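Local coordinates for uncharacterized protein (PDB 6PTM) that probably acts as an exo-carrageenase of glycoside hydrolase family 42, trimming carrageenan chains from their ends, at residues A[454-459]-A[599-604]; A[563-568]-A[610-615]. One frame throughout, in Å; residues are numbered along the deposited sequence.

Contact 1: A[454-459]-A[599-604]; sequences YDFMKS and FATEGI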
loop_
_atom_site.group_PDB
_atom_site.type_symbol
_atom_site.label_atom_id
_atom_site.label_comp_id
_atom_site.label_asym_id
_atom_site.label_seq_id
_atom_site.Cartn_x
_atom_site.Cartn_y
_atom_site.Cartn_z
ATOM N N TYR A 454 -4.259 -4.265 -0.179
ATOM C CA TYR A 454 -4.963 -3.194 -0.941
ATOM C C TYR A 454 -6.445 -3.588 -1.092
ATOM O O TYR A 454 -7.356 -2.739 -0.880
ATOM C CB TYR A 454 -4.183 -2.914 -2.239
ATOM C CG TYR A 454 -2.985 -2.004 -2.044
ATOM C CD1 TYR A 454 -2.451 -1.748 -0.779
ATOM C CD2 TYR A 454 -2.374 -1.391 -3.122
ATOM C CE1 TYR A 454 -1.366 -0.908 -0.609
ATOM C CE2 TYR A 454 -1.280 -0.553 -2.965
ATOM C CZ TYR A 454 -0.792 -0.289 -1.707
ATOM O OH TYR A 454 0.256 0.575 -1.570
ATOM N N ASP A 455 -6.702 -4.843 -1.464
ATOM C CA ASP A 455 -8.087 -5.341 -1.678
ATOM C C ASP A 455 -8.868 -5.294 -0.353
ATOM O O ASP A 455 -10.084 -4.984 -0.382
ATOM C CB ASP A 455 -8.091 -6.722 -2.348
ATOM C CG ASP A 455 -7.707 -6.665 -3.825
ATOM O OD1 ASP A 455 -7.623 -5.516 -4.355
ATOM O OD2 ASP A 455 -7.456 -7.758 -4.425
ATOM N N PHE A 456 -8.212 -5.553 0.771
ATOM C CA PHE A 456 -8.863 -5.464 2.093
ATOM C C PHE A 456 -9.199 -3.985 2.374
ATOM O O PHE A 456 -10.354 -3.676 2.735
ATOM C CB PHE A 456 -8.018 -6.172 3.152
ATOM C CG PHE A 456 -8.611 -6.098 4.535
ATOM C CD1 PHE A 456 -9.615 -6.975 4.925
ATOM C CD2 PHE A 456 -8.229 -5.093 5.421
ATOM C CE1 PHE A 456 -10.183 -6.881 6.195
ATOM C CE2 PHE A 456 -8.780 -5.025 6.700
ATOM C CZ PHE A 456 -9.763 -5.906 7.082
ATOM N N MET A 457 -8.216 -3.104 2.248
ATOM C CA MET A 457 -8.389 -1.653 2.489
ATOM C C MET A 457 -9.514 -1.108 1.564
ATOM O O MET A 457 -10.364 -0.341 2.047
ATOM C CB MET A 457 -7.065 -0.933 2.219
ATOM C CG MET A 457 -6.002 -1.149 3.245
ATOM S SD MET A 457 -4.431 -0.362 2.699
ATOM C CE MET A 457 -3.219 -1.632 3.056
ATOM N N LYS A 458 -9.557 -1.490 0.279
ATOM C CA LYS A 458 -10.598 -0.983 -0.637
ATOM C C LYS A 458 -11.947 -1.668 -0.347
ATOM O O LYS A 458 -12.988 -1.031 -0.605
ATOM C CB LYS A 458 -10.186 -1.170 -2.094
ATOM C CG LYS A 458 -8.995 -0.323 -2.534
ATOM C CD LYS A 458 -9.338 1.162 -2.659
ATOM C CE LYS A 458 -9.987 1.423 -3.994
ATOM N NZ LYS A 458 -10.372 2.831 -4.133
ATOM N N SER A 459 -11.969 -2.877 0.215
ATOM C CA SER A 459 -13.232 -3.500 0.690
ATOM C C SER A 459 -13.808 -2.650 1.825
ATOM O O SER A 459 -15.040 -2.400 1.846
ATOM C CB SER A 459 -13.017 -4.936 1.089
ATOM O OG SER A 459 -12.683 -5.746 -0.064
ATOM N N PHE A 599 -13.109 -8.536 0.553
ATOM C CA PHE A 599 -13.251 -9.042 1.929
ATOM C C PHE A 599 -14.603 -8.618 2.492
ATOM O O PHE A 599 -15.198 -7.657 2.030
ATOM C CB PHE A 599 -12.077 -8.583 2.802
ATOM C CG PHE A 599 -10.812 -9.284 2.406
ATOM C CD1 PHE A 599 -10.500 -10.516 2.948
ATOM C CD2 PHE A 599 -10.028 -8.787 1.384
ATOM C CE1 PHE A 599 -9.375 -11.204 2.532
ATOM C CE2 PHE A 599 -8.907 -9.472 0.959
ATOM C CZ PHE A 599 -8.566 -10.667 1.555
ATOM N N ALA A 600 -15.052 -9.377 3.482
ATOM C CA ALA A 600 -16.249 -9.086 4.304
ATOM C C ALA A 600 -15.826 -9.147 5.758
ATOM O O ALA A 600 -14.998 -9.991 6.107
ATOM C CB ALA A 600 -17.368 -10.067 4.039
ATOM N N THR A 601 -16.392 -8.255 6.553
ATOM C CA THR A 601 -16.308 -8.237 8.022
ATOM C C THR A 601 -17.681 -7.851 8.547
ATOM O O THR A 601 -18.514 -7.346 7.764
ATOM C CB THR A 601 -15.299 -7.183 8.508
ATOM O OG1 THR A 601 -15.778 -5.901 8.100
ATOM C CG2 THR A 601 -13.910 -7.404 7.976
ATOM N N GLU A 602 -17.854 -7.860 9.856
ATOM C CA GLU A 602 -19.048 -7.235 10.454
ATOM C C GLU A 602 -19.170 -5.758 10.017
ATOM O O GLU A 602 -20.260 -5.331 9.613
ATOM C CB GLU A 602 -18.999 -7.340 11.976
ATOM C CG GLU A 602 -20.182 -6.626 12.626
ATOM C CD GLU A 602 -20.344 -6.849 14.120
ATOM O OE1 GLU A 602 -19.522 -7.574 14.742
ATOM O OE2 GLU A 602 -21.292 -6.259 14.662
ATOM N N GLY A 603 -18.082 -4.987 10.087
ATOM C CA GLY A 603 -18.109 -3.545 9.786
ATOM C C GLY A 603 -18.447 -3.265 8.334
ATOM O O GLY A 603 -19.226 -2.352 8.045
ATOM N N ILE A 604 -17.898 -4.038 7.413
ATOM C CA ILE A 604 -18.230 -3.915 5.973
ATOM C C ILE A 604 -19.716 -4.246 5.758
ATOM O O ILE A 604 -20.406 -3.498 5.008
ATOM C CB ILE A 604 -17.259 -4.788 5.147
ATOM C CG1 ILE A 604 -15.866 -4.155 5.096
ATOM C CG2 ILE A 604 -17.778 -5.059 3.753
ATOM C CD1 ILE A 604 -14.755 -5.088 4.608
#
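Phe456, on helix 448-460, and Phe599, on strand 597-600, bring their CA atoms to 5.7 Å. Beyond Phe599 and Ala600 the chain turns at Thr601 and enters helix 602-607, so residues 599-604 curl beside the longer helix. With CG anti to the backbone N (chi1 179°), Phe456 extends its ring across this curl. Its CD1 edge lies 3.6 Å from Phe599 CG, an offset edge-to-face pair with planes at 70°, while Phe599 CD2 rests against Phe456 CA. Farther out, Phe456 CE1 nears the methyl CG2 of Thr601, whose OG1 caps the new helix by accepting from Ile604 N at 2.9 Å and also bonds Glu412.

Ser459 supplies the hydrogen bond between the segments: its OG accepts from Phe599 N at 2.9 Å and donates to Asp455 O, 2.7 Å away. That carbonyl also takes Ser459 N, the two donors arriving from opposite faces of its plane. Replacing Ser459 by alanine would probably leave buried Phe599 N without its acceptor and cut the polar tie between helix and strand. Ile604 CD1 packs 3.9 Å from Ser459 CB.

Helix 448-460 probably belongs to the (beta/alpha)8 barrel expected of this family, and strand 597-600 edges a separate parallel sheet. The chemistry implies a buried, largely apolar domain interface, in which one hydroxyl relays between helix carbonyl and strand amide.

Contact 2: A[563-568]-A[610-615]; sequences PLRIFY and HEWDAI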
loop_
_atom_site.group_PDB
_atom_site.type_symbol
_atom_site.label_atom_id
_atom_site.label_comp_id
_atom_site.label_asym_id
_atom_site.label_seq_id
_atom_site.Cartn_x
_atom_site.Cartn_y
_atom_site.Cartn_z
ATOM N N PRO A 563 -17.165 -9.387 -6.538
ATOM C CA PRO A 563 -18.368 -10.186 -6.301
ATOM C C PRO A 563 -18.215 -11.338 -5.299
ATOM O O PRO A 563 -19.187 -12.010 -4.981
ATOM C CB PRO A 563 -18.652 -10.745 -7.698
ATOM C CG PRO A 563 -17.267 -10.905 -8.300
ATOM C CD PRO A 563 -16.562 -9.641 -7.854
ATOM N N LEU A 564 -16.989 -11.630 -4.910
ATOM C CA LEU A 564 -16.710 -12.650 -3.889
ATOM C C LEU A 564 -15.979 -11.936 -2.761
ATOM O O LEU A 564 -14.932 -11.239 -3.038
ATOM C CB LEU A 564 -15.895 -13.789 -4.496
ATOM C CG LEU A 564 -16.605 -14.591 -5.586
ATOM C CD1 LEU A 564 -15.624 -15.532 -6.263
ATOM C CD2 LEU A 564 -17.784 -15.373 -5.016
ATOM N N ARG A 565 -16.516 -12.080 -1.553
ATOM C CA ARG A 565 -15.913 -11.488 -0.332
ATOM C C ARG A 565 -15.467 -12.599 0.605
ATOM O O ARG A 565 -16.305 -13.421 1.021
ATOM C CB ARG A 565 -16.913 -10.559 0.349
ATOM C CG ARG A 565 -17.366 -9.415 -0.534
ATOM C CD ARG A 565 -16.226 -8.662 -1.207
ATOM N NE ARG A 565 -16.800 -7.500 -1.870
ATOM C CZ ARG A 565 -16.959 -6.305 -1.307
ATOM N NH1 ARG A 565 -16.526 -6.042 -0.078
ATOM N NH2 ARG A 565 -17.463 -5.326 -2.024
ATOM N N ILE A 566 -14.190 -12.599 0.951
ATOM C CA ILE A 566 -13.637 -13.555 1.939
ATOM C C ILE A 566 -13.935 -12.980 3.305
ATOM O O ILE A 566 -13.476 -11.859 3.550
ATOM C CB ILE A 566 -12.140 -13.744 1.698
ATOM C CG1 ILE A 566 -11.897 -14.389 0.339
ATOM C CG2 ILE A 566 -11.470 -14.523 2.805
ATOM C CD1 ILE A 566 -10.471 -14.346 -0.044
ATOM N N PHE A 567 -14.591 -13.742 4.178
ATOM C CA PHE A 567 -14.886 -13.287 5.560
ATOM C C PHE A 567 -13.611 -13.188 6.397
ATOM O O PHE A 567 -12.796 -14.119 6.414
ATOM C CB PHE A 567 -15.896 -14.175 6.277
ATOM C CG PHE A 567 -16.494 -13.462 7.456
ATOM C CD1 PHE A 567 -16.032 -13.701 8.734
ATOM C CD2 PHE A 567 -17.437 -12.466 7.258
ATOM C CE1 PHE A 567 -16.567 -12.998 9.803
ATOM C CE2 PHE A 567 -17.923 -11.723 8.322
ATOM C CZ PHE A 567 -17.510 -12.018 9.594
ATOM N N TYR A 568 -13.430 -12.037 7.051
ATOM C CA TYR A 568 -12.275 -11.752 7.937
ATOM C C TYR A 568 -12.824 -11.363 9.311
ATOM O O TYR A 568 -13.766 -10.548 9.428
ATOM C CB TYR A 568 -11.345 -10.658 7.386
ATOM C CG TYR A 568 -10.256 -10.286 8.357
ATOM C CD1 TYR A 568 -9.128 -11.072 8.470
ATOM C CD2 TYR A 568 -10.371 -9.212 9.229
ATOM C CE1 TYR A 568 -8.158 -10.807 9.422
ATOM C CE2 TYR A 568 -9.381 -8.914 10.163
ATOM C CZ TYR A 568 -8.282 -9.732 10.282
ATOM O OH TYR A 568 -7.268 -9.481 11.172
ATOM N N HIS A 610 -24.082 -4.091 -0.150
ATOM C CA HIS A 610 -23.804 -5.546 -0.270
ATOM C C HIS A 610 -23.660 -5.904 -1.752
ATOM O O HIS A 610 -24.451 -6.704 -2.269
ATOM C CB HIS A 610 -24.883 -6.361 0.444
ATOM C CG HIS A 610 -24.879 -6.133 1.924
ATOM N ND1 HIS A 610 -25.778 -6.746 2.780
ATOM C CD2 HIS A 610 -24.162 -5.290 2.697
ATOM C CE1 HIS A 610 -25.562 -6.328 4.007
ATOM N NE2 HIS A 610 -24.547 -5.488 3.987
ATOM N N GLU A 611 -22.684 -5.298 -2.412
ATOM C CA GLU A 611 -22.496 -5.397 -3.882
ATOM C C GLU A 611 -21.579 -6.599 -4.139
ATOM O O GLU A 611 -20.414 -6.422 -4.603
ATOM C CB GLU A 611 -21.975 -4.054 -4.399
ATOM C CG GLU A 611 -23.001 -2.930 -4.366
ATOM C CD GLU A 611 -22.482 -1.537 -4.721
ATOM O OE1 GLU A 611 -21.279 -1.368 -4.932
ATOM O OE2 GLU A 611 -23.288 -0.602 -4.760
ATOM N N TRP A 612 -22.089 -7.786 -3.847
ATOM C CA TRP A 612 -21.415 -9.068 -4.105
ATOM C C TRP A 612 -22.440 -10.199 -4.191
ATOM O O TRP A 612 -23.618 -9.989 -3.836
ATOM C CB TRP A 612 -20.372 -9.333 -3.018
ATOM C CG TRP A 612 -20.958 -9.300 -1.643
ATOM C CD1 TRP A 612 -21.700 -10.265 -1.037
ATOM C CD2 TRP A 612 -20.797 -8.255 -0.681
ATOM N NE1 TRP A 612 -22.021 -9.884 0.236
ATOM C CE2 TRP A 612 -21.475 -8.657 0.484
ATOM C CE3 TRP A 612 -20.141 -7.020 -0.697
ATOM C CZ2 TRP A 612 -21.500 -7.882 1.632
ATOM C CZ3 TRP A 612 -20.156 -6.254 0.442
ATOM C CH2 TRP A 612 -20.854 -6.673 1.577
ATOM N N ASP A 613 -21.995 -11.355 -4.668
ATOM C CA ASP A 613 -22.872 -12.520 -4.953
ATOM C C ASP A 613 -22.673 -13.541 -3.834
ATOM O O ASP A 613 -23.557 -14.352 -3.582
ATOM C CB ASP A 613 -22.532 -13.122 -6.322
ATOM C CG ASP A 613 -22.579 -12.158 -7.478
ATOM O OD1 ASP A 613 -23.472 -11.318 -7.447
ATOM O OD2 ASP A 613 -21.691 -12.257 -8.411
ATOM N N ALA A 614 -21.512 -13.560 -3.182
ATOM C CA ALA A 614 -21.288 -14.546 -2.115
ATOM C C ALA A 614 -20.199 -14.093 -1.152
ATOM O O ALA A 614 -19.275 -13.395 -1.601
ATOM C CB ALA A 614 -20.936 -15.891 -2.720
ATOM N N ILE A 615 -20.342 -14.533 0.103
ATOM C CA ILE A 615 -19.275 -14.510 1.134
ATOM C C ILE A 615 -18.722 -15.934 1.264
ATOM O O ILE A 615 -19.509 -16.911 1.398
ATOM C CB ILE A 615 -19.841 -13.928 2.443
ATOM C CG1 ILE A 615 -20.249 -12.459 2.256
ATOM C CG2 ILE A 615 -18.884 -14.139 3.613
ATOM C CD1 ILE A 615 -21.018 -11.867 3.448
HETATM O O HOH W 1 -18.251 -5.155 -4.822
#
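Arg565 and Trp612 form the dense heart of this contact, beside a short parallel strand pairing of 564-567 with 614-617. Trp612 CE3 sits over the centre of the guanidinium, 3.3 Å from CZ, yet the two planes are 58° apart, so this is a tilted approach and not a flat stack. With CG beside the backbone N (chi1 -60°), Arg565 lays CG on one face of the indole, and the bend at chi2 (-49°) turns the guanidinium onto CE3; His610 CA covers the opposite indole face. Lys562 O binds NE and Phe599 O binds NH1, which fixes the rotation of the guanidinium.

The backbone is knitted just as closely. Pro563 O receives Asp613 N at 2.9 Å and, more weakly, Ala614 N, while Arg565 N reaches Ala614 O at 3.1 Å in the carbonyl plane. Leu564 CD2 meets Ala614 CB at 3.9 Å on the sheet face covered by helix 674-687; Arg565 and Ile615 point to the other face, where helix 602-607 lies.

Toward solvent the fit slackens. Exposed Glu611 centres an inverse gamma turn, and a water in the guanidinium plane links Arg565 NH2, 2.9 Å away, to Glu611 O. The Glu611 carboxylate stays apart, with OE1 6.2 Å from NH2. A buried cation is thus met by main-chain carbonyls, a water and an aromatic ring, and any pull from the glutamate is likely to be a weak, longer-range one.

Contacts 1 and 2, centres about 9 Å apart, meet through neighbouring strands of one five-stranded parallel sheet. Ala600 ties them: its N lies 2.9 Å from Ile566 O and its O 2.7 Å from Tyr568 N, both probable hydrogen bonds. Thr601 CG2 also packs 3.5 Å from Tyr568 O. Topology adds another tie, since the chain runs from strand 597-600 through helix 602-607 to strand 614-617, passing strand 564-567. That strand order, 2-1-3-4-5, is flavodoxin-like. Contact 2 is thus internal to the sheet domain, whereas contact 1 docks that domain's edge on what is probably the catalytic barrel; in this apo enzyme no bound ligand settles how either lies to the carrageenan site.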